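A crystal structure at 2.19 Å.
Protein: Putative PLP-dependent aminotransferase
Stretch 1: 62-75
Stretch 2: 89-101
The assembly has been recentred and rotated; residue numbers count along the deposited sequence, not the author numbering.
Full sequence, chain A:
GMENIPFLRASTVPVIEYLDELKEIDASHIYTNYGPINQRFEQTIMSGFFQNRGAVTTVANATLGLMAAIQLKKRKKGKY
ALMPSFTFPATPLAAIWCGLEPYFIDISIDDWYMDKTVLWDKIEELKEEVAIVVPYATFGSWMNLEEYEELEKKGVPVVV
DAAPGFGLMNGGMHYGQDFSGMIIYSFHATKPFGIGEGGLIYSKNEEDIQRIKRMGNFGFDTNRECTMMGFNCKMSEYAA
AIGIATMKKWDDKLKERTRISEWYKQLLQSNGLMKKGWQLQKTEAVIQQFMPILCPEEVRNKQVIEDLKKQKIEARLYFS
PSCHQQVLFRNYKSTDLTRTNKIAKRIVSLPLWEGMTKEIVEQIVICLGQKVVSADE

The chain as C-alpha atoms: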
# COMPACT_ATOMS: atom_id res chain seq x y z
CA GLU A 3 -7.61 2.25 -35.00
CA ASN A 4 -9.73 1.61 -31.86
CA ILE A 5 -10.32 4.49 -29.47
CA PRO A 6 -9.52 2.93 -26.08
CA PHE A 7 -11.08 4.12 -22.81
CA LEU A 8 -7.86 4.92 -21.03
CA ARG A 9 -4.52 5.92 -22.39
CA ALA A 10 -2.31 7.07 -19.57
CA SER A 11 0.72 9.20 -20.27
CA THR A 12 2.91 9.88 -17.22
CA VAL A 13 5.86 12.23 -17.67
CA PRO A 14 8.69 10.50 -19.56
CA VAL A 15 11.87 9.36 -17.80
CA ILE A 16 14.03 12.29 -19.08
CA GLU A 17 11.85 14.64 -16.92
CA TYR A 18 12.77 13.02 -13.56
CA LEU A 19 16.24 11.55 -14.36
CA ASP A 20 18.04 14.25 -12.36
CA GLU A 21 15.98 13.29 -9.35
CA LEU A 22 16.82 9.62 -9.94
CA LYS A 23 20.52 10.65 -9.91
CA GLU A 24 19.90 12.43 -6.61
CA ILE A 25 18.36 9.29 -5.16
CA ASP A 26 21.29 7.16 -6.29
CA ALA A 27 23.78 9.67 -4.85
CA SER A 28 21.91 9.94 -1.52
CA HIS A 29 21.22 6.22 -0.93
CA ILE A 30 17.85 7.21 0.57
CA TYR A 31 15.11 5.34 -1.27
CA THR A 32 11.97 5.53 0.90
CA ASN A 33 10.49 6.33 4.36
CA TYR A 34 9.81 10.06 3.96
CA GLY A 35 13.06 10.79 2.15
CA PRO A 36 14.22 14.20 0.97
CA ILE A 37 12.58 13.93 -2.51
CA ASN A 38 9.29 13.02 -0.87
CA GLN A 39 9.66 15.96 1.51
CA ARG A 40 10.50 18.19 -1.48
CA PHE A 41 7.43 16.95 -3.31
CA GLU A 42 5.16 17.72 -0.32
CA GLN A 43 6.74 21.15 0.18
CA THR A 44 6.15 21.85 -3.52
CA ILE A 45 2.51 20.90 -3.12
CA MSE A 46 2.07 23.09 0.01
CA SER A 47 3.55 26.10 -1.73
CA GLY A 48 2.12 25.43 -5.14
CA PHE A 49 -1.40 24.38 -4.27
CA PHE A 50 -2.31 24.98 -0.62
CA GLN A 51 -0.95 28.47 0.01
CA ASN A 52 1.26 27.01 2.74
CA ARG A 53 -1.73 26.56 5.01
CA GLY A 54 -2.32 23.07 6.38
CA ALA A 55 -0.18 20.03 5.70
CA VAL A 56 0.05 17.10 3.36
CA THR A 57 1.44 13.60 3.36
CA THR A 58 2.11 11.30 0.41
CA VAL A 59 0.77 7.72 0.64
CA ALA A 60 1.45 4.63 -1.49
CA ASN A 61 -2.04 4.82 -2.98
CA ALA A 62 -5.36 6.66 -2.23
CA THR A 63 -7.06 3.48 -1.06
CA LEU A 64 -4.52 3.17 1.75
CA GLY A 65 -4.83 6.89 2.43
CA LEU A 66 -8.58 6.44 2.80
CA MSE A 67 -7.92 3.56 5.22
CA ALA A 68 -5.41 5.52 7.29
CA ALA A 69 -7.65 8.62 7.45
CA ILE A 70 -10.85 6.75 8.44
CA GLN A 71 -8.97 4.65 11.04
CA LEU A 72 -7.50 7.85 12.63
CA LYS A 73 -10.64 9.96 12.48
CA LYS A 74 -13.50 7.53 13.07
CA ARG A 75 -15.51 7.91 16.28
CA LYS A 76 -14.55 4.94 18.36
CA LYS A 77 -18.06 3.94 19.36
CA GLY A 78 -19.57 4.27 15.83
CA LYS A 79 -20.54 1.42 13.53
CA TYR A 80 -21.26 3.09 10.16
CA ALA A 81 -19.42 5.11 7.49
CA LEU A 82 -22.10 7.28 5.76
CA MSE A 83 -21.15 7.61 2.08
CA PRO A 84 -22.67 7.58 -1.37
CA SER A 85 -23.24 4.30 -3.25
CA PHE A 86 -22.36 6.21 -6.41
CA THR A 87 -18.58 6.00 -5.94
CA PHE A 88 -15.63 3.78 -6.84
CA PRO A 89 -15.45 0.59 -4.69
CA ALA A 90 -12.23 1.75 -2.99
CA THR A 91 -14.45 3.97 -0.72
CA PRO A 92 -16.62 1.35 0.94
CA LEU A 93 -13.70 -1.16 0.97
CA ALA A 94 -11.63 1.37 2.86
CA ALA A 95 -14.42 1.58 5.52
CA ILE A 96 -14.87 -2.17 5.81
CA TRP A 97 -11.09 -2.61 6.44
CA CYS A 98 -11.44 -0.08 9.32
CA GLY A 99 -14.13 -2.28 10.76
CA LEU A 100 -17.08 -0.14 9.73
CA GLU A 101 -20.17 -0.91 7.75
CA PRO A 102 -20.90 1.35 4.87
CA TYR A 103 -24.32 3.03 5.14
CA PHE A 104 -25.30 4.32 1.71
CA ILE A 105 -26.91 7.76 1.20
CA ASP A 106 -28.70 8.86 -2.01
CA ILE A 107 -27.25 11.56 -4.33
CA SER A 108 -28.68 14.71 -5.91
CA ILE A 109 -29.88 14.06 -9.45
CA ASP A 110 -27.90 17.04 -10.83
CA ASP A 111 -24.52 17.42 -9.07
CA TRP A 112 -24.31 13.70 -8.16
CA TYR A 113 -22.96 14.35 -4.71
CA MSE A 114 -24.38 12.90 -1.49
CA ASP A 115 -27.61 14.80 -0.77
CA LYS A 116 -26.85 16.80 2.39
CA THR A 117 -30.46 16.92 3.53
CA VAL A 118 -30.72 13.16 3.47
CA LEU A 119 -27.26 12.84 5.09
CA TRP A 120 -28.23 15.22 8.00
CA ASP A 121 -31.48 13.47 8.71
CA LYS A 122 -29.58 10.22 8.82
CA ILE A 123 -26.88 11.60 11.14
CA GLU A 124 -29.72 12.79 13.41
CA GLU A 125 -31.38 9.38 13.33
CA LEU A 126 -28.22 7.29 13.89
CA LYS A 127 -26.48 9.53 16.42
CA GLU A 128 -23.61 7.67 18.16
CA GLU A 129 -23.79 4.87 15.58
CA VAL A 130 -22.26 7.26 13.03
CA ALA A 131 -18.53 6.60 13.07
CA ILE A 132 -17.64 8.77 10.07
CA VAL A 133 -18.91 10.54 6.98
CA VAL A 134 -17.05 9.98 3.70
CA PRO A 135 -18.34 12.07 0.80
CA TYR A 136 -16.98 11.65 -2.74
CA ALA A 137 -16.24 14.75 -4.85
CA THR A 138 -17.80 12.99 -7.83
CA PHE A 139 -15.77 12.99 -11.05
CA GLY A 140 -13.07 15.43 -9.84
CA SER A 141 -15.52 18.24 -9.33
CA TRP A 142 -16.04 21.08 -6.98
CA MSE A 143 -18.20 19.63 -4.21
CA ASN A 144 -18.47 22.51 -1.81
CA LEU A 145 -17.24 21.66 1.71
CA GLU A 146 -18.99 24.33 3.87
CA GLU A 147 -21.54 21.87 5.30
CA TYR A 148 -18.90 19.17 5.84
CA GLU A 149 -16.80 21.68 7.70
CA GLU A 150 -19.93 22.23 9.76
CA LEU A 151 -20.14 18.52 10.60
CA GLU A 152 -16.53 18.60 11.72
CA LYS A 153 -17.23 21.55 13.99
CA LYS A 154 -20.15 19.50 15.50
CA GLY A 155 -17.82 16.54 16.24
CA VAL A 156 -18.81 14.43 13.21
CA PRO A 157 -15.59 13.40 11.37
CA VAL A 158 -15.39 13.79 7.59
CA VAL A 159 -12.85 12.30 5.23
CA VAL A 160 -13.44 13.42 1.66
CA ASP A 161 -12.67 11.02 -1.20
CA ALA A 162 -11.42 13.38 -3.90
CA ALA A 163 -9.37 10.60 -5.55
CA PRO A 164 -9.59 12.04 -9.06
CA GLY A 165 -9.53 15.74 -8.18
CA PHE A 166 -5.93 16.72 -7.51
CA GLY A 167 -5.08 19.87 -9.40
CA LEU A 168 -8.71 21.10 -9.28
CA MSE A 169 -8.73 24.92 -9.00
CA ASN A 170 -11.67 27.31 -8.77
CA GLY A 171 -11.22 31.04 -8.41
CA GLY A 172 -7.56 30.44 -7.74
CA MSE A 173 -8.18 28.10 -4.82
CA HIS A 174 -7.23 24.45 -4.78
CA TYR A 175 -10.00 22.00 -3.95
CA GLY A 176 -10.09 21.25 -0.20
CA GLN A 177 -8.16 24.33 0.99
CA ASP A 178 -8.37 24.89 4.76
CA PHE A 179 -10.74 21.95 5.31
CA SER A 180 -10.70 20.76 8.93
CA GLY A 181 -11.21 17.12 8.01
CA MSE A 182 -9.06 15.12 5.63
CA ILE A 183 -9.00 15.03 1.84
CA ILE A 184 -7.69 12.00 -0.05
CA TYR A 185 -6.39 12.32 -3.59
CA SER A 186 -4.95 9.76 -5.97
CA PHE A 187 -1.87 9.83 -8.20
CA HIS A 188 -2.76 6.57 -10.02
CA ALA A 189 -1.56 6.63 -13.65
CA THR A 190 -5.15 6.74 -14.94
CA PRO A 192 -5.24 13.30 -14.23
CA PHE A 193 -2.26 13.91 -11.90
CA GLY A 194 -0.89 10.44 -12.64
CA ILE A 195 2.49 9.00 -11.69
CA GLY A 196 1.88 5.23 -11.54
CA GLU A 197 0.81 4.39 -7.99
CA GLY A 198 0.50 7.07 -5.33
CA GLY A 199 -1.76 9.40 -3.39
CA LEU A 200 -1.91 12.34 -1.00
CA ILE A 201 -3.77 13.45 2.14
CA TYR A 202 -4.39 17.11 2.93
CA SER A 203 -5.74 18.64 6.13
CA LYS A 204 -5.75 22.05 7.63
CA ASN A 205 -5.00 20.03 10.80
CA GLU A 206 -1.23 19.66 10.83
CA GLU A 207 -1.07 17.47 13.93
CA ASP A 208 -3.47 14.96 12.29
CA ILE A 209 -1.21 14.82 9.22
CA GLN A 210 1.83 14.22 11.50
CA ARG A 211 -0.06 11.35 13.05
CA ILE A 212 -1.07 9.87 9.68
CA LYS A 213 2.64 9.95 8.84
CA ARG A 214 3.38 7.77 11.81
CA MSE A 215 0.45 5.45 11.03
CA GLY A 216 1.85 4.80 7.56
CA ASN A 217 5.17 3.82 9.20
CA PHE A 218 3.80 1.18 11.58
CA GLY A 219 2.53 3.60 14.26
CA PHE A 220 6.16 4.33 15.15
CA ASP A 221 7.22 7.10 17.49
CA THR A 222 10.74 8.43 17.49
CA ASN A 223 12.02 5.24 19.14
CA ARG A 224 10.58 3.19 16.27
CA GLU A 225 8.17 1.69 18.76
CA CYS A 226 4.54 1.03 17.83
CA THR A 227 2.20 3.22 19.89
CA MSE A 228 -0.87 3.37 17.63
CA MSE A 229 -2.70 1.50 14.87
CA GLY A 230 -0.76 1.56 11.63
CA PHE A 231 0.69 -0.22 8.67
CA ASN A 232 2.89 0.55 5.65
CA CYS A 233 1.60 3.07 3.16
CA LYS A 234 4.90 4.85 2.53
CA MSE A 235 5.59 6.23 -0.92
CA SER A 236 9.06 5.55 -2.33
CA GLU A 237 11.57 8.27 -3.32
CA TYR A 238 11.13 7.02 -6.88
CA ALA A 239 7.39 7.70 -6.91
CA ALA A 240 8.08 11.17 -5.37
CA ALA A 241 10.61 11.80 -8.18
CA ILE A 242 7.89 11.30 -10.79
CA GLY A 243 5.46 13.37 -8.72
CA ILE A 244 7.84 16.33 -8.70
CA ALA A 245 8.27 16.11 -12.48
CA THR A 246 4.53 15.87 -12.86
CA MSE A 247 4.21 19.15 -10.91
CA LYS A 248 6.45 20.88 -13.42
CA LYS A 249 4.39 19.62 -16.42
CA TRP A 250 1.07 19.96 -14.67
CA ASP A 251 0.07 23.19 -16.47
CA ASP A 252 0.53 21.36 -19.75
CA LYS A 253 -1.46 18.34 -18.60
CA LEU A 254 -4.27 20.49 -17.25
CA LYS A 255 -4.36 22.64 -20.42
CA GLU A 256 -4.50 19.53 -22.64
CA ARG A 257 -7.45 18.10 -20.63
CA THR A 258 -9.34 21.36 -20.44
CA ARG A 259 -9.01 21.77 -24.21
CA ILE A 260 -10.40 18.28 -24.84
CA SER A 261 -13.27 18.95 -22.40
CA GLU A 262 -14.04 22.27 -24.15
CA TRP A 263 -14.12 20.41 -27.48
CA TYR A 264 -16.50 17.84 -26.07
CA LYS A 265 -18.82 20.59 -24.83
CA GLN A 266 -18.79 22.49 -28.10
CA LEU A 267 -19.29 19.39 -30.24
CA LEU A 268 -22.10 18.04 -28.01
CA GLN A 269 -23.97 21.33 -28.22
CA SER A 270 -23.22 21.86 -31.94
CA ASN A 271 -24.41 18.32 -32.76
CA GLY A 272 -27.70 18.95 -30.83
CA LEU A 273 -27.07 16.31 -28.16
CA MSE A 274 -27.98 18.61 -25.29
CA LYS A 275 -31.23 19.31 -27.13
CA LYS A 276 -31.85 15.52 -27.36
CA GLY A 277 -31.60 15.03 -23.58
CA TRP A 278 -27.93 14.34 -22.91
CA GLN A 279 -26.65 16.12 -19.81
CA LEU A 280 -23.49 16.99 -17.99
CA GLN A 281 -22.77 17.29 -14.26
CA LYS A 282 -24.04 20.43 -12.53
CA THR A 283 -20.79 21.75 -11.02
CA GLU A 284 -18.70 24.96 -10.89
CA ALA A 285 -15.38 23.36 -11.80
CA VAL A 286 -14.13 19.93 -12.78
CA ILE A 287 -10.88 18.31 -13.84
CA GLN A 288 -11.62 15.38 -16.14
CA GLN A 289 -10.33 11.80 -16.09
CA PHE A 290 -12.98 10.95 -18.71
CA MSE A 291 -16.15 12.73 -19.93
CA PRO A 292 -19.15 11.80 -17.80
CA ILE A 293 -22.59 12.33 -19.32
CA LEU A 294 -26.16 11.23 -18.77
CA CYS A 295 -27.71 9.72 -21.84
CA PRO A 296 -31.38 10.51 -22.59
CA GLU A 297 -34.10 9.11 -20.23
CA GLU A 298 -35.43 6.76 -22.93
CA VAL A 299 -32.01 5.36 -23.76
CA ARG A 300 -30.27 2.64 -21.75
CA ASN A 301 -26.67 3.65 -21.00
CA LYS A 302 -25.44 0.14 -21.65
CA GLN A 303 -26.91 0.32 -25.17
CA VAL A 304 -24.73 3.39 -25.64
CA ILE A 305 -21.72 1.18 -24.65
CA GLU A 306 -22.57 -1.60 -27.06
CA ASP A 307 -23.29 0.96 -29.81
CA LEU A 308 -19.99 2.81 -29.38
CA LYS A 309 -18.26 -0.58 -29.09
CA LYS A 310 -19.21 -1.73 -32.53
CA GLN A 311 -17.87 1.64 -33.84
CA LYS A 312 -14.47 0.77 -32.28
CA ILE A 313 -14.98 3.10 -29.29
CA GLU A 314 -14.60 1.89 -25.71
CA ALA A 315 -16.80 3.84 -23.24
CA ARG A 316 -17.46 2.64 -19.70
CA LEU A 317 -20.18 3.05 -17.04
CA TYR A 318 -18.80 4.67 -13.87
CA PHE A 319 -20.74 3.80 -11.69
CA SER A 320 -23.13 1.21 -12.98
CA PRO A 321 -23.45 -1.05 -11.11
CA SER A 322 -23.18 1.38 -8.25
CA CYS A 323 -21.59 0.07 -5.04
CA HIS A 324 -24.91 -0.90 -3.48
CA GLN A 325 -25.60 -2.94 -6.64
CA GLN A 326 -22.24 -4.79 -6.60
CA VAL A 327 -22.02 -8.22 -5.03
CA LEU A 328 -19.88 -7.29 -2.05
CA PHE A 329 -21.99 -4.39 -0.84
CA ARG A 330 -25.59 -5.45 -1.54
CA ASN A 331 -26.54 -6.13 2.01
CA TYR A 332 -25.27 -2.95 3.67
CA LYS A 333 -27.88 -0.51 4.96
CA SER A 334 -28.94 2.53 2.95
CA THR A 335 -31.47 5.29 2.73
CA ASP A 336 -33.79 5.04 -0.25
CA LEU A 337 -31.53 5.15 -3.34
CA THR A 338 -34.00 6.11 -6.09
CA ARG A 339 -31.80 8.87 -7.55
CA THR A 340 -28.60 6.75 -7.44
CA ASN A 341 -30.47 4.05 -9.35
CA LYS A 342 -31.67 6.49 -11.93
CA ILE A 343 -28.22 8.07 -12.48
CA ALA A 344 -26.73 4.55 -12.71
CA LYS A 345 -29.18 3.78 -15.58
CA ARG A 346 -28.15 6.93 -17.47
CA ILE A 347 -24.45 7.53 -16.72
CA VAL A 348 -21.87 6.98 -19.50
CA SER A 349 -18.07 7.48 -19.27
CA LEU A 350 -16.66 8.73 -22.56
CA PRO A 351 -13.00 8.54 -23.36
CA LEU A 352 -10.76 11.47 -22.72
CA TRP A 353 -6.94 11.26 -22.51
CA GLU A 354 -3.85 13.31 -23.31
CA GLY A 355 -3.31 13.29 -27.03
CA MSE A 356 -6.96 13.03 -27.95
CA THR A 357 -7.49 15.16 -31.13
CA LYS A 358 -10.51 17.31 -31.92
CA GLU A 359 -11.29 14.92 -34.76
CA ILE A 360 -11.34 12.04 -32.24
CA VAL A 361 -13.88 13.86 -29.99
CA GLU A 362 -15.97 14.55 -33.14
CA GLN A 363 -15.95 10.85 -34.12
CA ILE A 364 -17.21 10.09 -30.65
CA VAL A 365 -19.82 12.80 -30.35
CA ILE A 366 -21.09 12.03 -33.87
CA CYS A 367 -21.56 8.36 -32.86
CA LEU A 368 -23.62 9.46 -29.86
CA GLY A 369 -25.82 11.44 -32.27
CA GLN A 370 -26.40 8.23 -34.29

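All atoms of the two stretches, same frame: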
# COMPACT_ATOMS: atom_id res chain seq x y z
N ALA A 62 -4.20 5.96 -2.87
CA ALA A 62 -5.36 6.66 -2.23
C ALA A 62 -6.21 5.71 -1.42
O ALA A 62 -6.82 6.12 -0.45
CB ALA A 62 -6.25 7.35 -3.27
N THR A 63 -6.26 4.43 -1.82
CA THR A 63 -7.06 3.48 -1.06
C THR A 63 -6.52 3.36 0.35
O THR A 63 -7.27 3.46 1.33
CB THR A 63 -7.17 2.13 -1.74
OG1 THR A 63 -7.66 2.37 -3.06
CG2 THR A 63 -8.14 1.22 -0.94
N LEU A 64 -5.20 3.23 0.45
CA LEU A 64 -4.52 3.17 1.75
C LEU A 64 -4.61 4.50 2.51
O LEU A 64 -4.70 4.54 3.73
CB LEU A 64 -3.06 2.83 1.57
CG LEU A 64 -2.80 1.47 0.92
CD1 LEU A 64 -1.33 1.45 0.49
CD2 LEU A 64 -3.18 0.30 1.86
N GLY A 65 -4.62 5.60 1.79
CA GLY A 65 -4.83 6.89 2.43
C GLY A 65 -6.23 6.95 3.03
O GLY A 65 -6.43 7.45 4.15
N LEU A 66 -7.22 6.45 2.29
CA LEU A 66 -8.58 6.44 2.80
C LEU A 66 -8.58 5.66 4.11
O LEU A 66 -9.13 6.14 5.14
CB LEU A 66 -9.60 5.87 1.78
CG LEU A 66 -10.13 6.90 0.78
CD1 LEU A 66 -10.77 6.23 -0.44
CD2 LEU A 66 -11.14 7.82 1.47
N MSE A 67 -7.97 4.47 4.06
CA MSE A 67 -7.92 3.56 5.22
C MSE A 67 -7.28 4.21 6.44
O MSE A 67 -7.82 4.16 7.54
CB MSE A 67 -7.22 2.24 4.84
CG MSE A 67 -8.09 1.35 3.92
SE MSE A 67 -7.02 -0.01 3.05
CE MSE A 67 -6.63 -0.97 4.55
N ALA A 68 -6.14 4.86 6.22
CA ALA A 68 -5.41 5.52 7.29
C ALA A 68 -6.30 6.60 7.92
O ALA A 68 -6.48 6.65 9.16
CB ALA A 68 -4.17 6.17 6.74
N ALA A 69 -6.84 7.46 7.04
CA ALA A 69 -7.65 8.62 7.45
C ALA A 69 -8.91 8.20 8.24
O ALA A 69 -9.17 8.74 9.30
CB ALA A 69 -8.00 9.50 6.25
N ILE A 70 -9.65 7.25 7.74
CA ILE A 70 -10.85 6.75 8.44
C ILE A 70 -10.49 6.13 9.79
O ILE A 70 -11.13 6.43 10.80
CB ILE A 70 -11.60 5.71 7.56
CG1 ILE A 70 -12.28 6.43 6.39
CG2 ILE A 70 -12.62 4.86 8.38
CD1 ILE A 70 -12.49 5.57 5.19
N GLN A 71 -9.47 5.27 9.80
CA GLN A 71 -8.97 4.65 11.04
C GLN A 71 -8.59 5.73 12.07
O GLN A 71 -9.01 5.63 13.20
CB GLN A 71 -7.76 3.73 10.76
CG GLN A 71 -7.19 3.08 12.01
CD GLN A 71 -8.20 2.20 12.74
OE1 GLN A 71 -9.04 1.55 12.12
NE2 GLN A 71 -8.13 2.19 14.06
N LEU A 72 -7.84 6.76 11.68
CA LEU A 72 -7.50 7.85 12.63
C LEU A 72 -8.72 8.63 13.13
O LEU A 72 -8.84 8.94 14.30
CB LEU A 72 -6.53 8.86 11.98
CG LEU A 72 -6.20 10.10 12.80
CD1 LEU A 72 -5.42 9.68 14.04
CD2 LEU A 72 -5.43 11.12 11.95
N LYS A 73 -9.62 8.97 12.21
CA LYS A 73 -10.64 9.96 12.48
C LYS A 73 -11.98 9.36 12.92
O LYS A 73 -12.80 10.06 13.45
CB LYS A 73 -10.83 10.79 11.21
CG LYS A 73 -9.69 11.79 11.01
CD LYS A 73 -9.92 12.78 9.91
CE LYS A 73 -11.15 13.68 10.08
NZ LYS A 73 -10.97 14.86 10.94
N LYS A 74 -12.21 8.07 12.71
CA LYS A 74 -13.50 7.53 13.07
C LYS A 74 -13.81 7.66 14.58
O LYS A 74 -12.96 7.50 15.44
CB LYS A 74 -13.63 6.07 12.63
CG LYS A 74 -12.66 5.14 13.32
CD LYS A 74 -12.67 3.69 12.84
CE LYS A 74 -11.88 2.83 13.82
NZ LYS A 74 -12.05 1.42 13.55
N ARG A 75 -15.08 7.90 14.89
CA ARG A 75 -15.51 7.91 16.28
C ARG A 75 -15.52 6.48 16.76
O ARG A 75 -16.08 5.59 16.12
CB ARG A 75 -16.86 8.57 16.44
CG ARG A 75 -16.85 9.96 15.86
CD ARG A 75 -17.97 10.78 16.31
NE ARG A 75 -19.24 10.15 16.04
CZ ARG A 75 -20.41 10.74 16.25
NH1 ARG A 75 -20.46 11.98 16.74
NH2 ARG A 75 -21.55 10.09 15.96
N PRO A 89 -15.42 1.50 -5.85
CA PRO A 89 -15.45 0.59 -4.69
C PRO A 89 -14.35 0.76 -3.64
O PRO A 89 -14.52 0.29 -2.53
CB PRO A 89 -15.42 -0.79 -5.34
CG PRO A 89 -16.15 -0.61 -6.65
CD PRO A 89 -15.68 0.78 -7.11
N ALA A 90 -13.25 1.43 -3.97
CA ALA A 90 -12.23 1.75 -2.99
C ALA A 90 -12.85 2.41 -1.72
O ALA A 90 -12.38 2.14 -0.57
CB ALA A 90 -11.13 2.66 -3.62
N THR A 91 -13.92 3.21 -1.87
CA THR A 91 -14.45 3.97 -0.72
C THR A 91 -15.11 3.06 0.30
O THR A 91 -14.74 3.09 1.47
CB THR A 91 -15.43 5.10 -1.12
OG1 THR A 91 -14.90 5.81 -2.24
CG2 THR A 91 -15.66 6.07 0.07
N PRO A 92 -16.10 2.23 -0.12
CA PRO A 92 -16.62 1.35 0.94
C PRO A 92 -15.60 0.29 1.43
O PRO A 92 -15.61 -0.10 2.61
CB PRO A 92 -17.85 0.69 0.29
CG PRO A 92 -17.65 0.84 -1.22
CD PRO A 92 -16.87 2.14 -1.36
N LEU A 93 -14.74 -0.20 0.54
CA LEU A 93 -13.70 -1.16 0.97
C LEU A 93 -12.82 -0.56 2.05
O LEU A 93 -12.48 -1.24 3.03
CB LEU A 93 -12.84 -1.60 -0.21
CG LEU A 93 -13.58 -2.49 -1.21
CD1 LEU A 93 -12.73 -2.62 -2.44
CD2 LEU A 93 -14.05 -3.87 -0.61
N ALA A 94 -12.45 0.71 1.87
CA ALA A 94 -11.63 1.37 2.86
C ALA A 94 -12.33 1.33 4.24
O ALA A 94 -11.68 1.04 5.25
CB ALA A 94 -11.32 2.77 2.44
N ALA A 95 -13.67 1.53 4.26
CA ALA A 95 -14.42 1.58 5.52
C ALA A 95 -14.48 0.20 6.19
O ALA A 95 -14.30 0.07 7.42
CB ALA A 95 -15.85 2.14 5.31
N ILE A 96 -14.74 -0.81 5.37
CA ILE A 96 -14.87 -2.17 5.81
C ILE A 96 -13.54 -2.65 6.44
O ILE A 96 -13.56 -3.33 7.44
CB ILE A 96 -15.26 -3.11 4.62
CG1 ILE A 96 -16.65 -2.78 4.12
CG2 ILE A 96 -15.21 -4.54 5.04
CD1 ILE A 96 -17.05 -3.48 2.79
N TRP A 97 -12.39 -2.26 5.87
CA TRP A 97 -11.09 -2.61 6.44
C TRP A 97 -10.87 -1.91 7.80
O TRP A 97 -10.12 -2.42 8.64
CB TRP A 97 -9.94 -2.25 5.49
CG TRP A 97 -9.59 -3.27 4.46
CD1 TRP A 97 -9.99 -3.28 3.15
CD2 TRP A 97 -8.72 -4.41 4.61
NE1 TRP A 97 -9.44 -4.35 2.49
CE2 TRP A 97 -8.66 -5.06 3.36
CE3 TRP A 97 -8.00 -4.93 5.67
CZ2 TRP A 97 -7.92 -6.23 3.15
CZ3 TRP A 97 -7.23 -6.08 5.46
CH2 TRP A 97 -7.21 -6.72 4.21
N CYS A 98 -11.49 -0.75 8.01
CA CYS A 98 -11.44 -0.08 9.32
C CYS A 98 -12.46 -0.62 10.29
O CYS A 98 -12.67 -0.08 11.37
CB CYS A 98 -11.62 1.40 9.15
SG CYS A 98 -10.22 2.18 8.29
N GLY A 99 -13.14 -1.68 9.90
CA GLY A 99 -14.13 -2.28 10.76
C GLY A 99 -15.47 -1.60 10.76
O GLY A 99 -16.25 -1.82 11.65
N LEU A 100 -15.78 -0.79 9.77
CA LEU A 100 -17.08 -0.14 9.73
C LEU A 100 -17.95 -0.77 8.67
O LEU A 100 -17.46 -1.46 7.78
CB LEU A 100 -16.94 1.32 9.41
CG LEU A 100 -15.99 2.00 10.39
CD1 LEU A 100 -15.78 3.37 9.90
CD2 LEU A 100 -16.63 1.95 11.79
N GLU A 101 -19.25 -0.53 8.79
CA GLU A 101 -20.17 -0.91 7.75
C GLU A 101 -20.46 0.33 6.93
O GLU A 101 -20.77 1.38 7.48
CB GLU A 101 -21.48 -1.42 8.34
CG GLU A 101 -21.38 -2.75 8.98
CD GLU A 101 -22.75 -3.33 9.31
OE1 GLU A 101 -23.79 -2.89 8.76
OE2 GLU A 101 -22.78 -4.24 10.14

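Residues 62-73 form a helix that packs against the shorter helix of stretch 2. Their N-to-C directions diverge by 44°, and the axes approach to 8.6 Å. That is close for two helices, and the small side chains of Ala 90 and Ala 94 are consistent with this spacing. The CA atoms of Met 67 and Ala 94 lie 4.9 Å apart, while those of Thr 63 and Ala 90, and of Gln 71 and Cys 98, are 5.8 Å and 5.6 Å apart. The matched pairs advance by four residues on each stretch.

Thr 63 opens the contact. Its OG1 lies 3.5 Å from Ala 90 CB, a van der Waals contact; the hydroxyl finds its hydrogen bond elsewhere in the structure, so it can face a methyl group without being left unsatisfied.

Leu 66 points toward the second helix, and its CB meets Ala 94 CB at 3.6 Å. Ala 94 is the knob of this interface, its methyl group seated among Thr 63, Leu 66, Met 67 and Ile 70. Alanine suits the position because a single methyl fills the hollow while the backbones remain close.

Met 67, present as selenomethionine, leaves its backbone sideways, but its flexible, unbranched chain brings its end nearer to the partner. Met 67 CG lies 3.8 Å from Ala 94 CB, and its CE reaches Trp 97 CB at 3.7 Å. The SE atom sits 4.7 Å from the centroid of the five-membered ring of Trp 97, an oblique approach in which the polarizable selenium meets the aromatic system. The backbone contributes too: Met 67 O is 3.2 Å from Cys 98 SG.

Three residues on, Ile 70 uses its branched side chain to span several partners. Ile 70 CD1 lies 4.1 Å from Ala 94 CB, whereas its CG2 contacts Cys 98 SG at 3.6 Å and Leu 100 CD1 at 3.8 Å. Cysteine is compact enough to nestle beside the first helix, with Cys 98 SG also 3.8 Å from Gln 71 CB.

Lys 74, the first residue to leave helical phi/psi, supplies the polar closure. Its extended side chain carries NZ to Cys 98 O, where it donates a 2.7 Å hydrogen bond to the backbone carbonyl. A weak hydrogen bond from Lys 74 NZ to Gln 71 OE1, at 3.3 Å, adds a second acceptor for the ammonium group. Lysine's aliphatic portion is useful as well, with Lys 74 CD 4.3 Å from Leu 100 CD1.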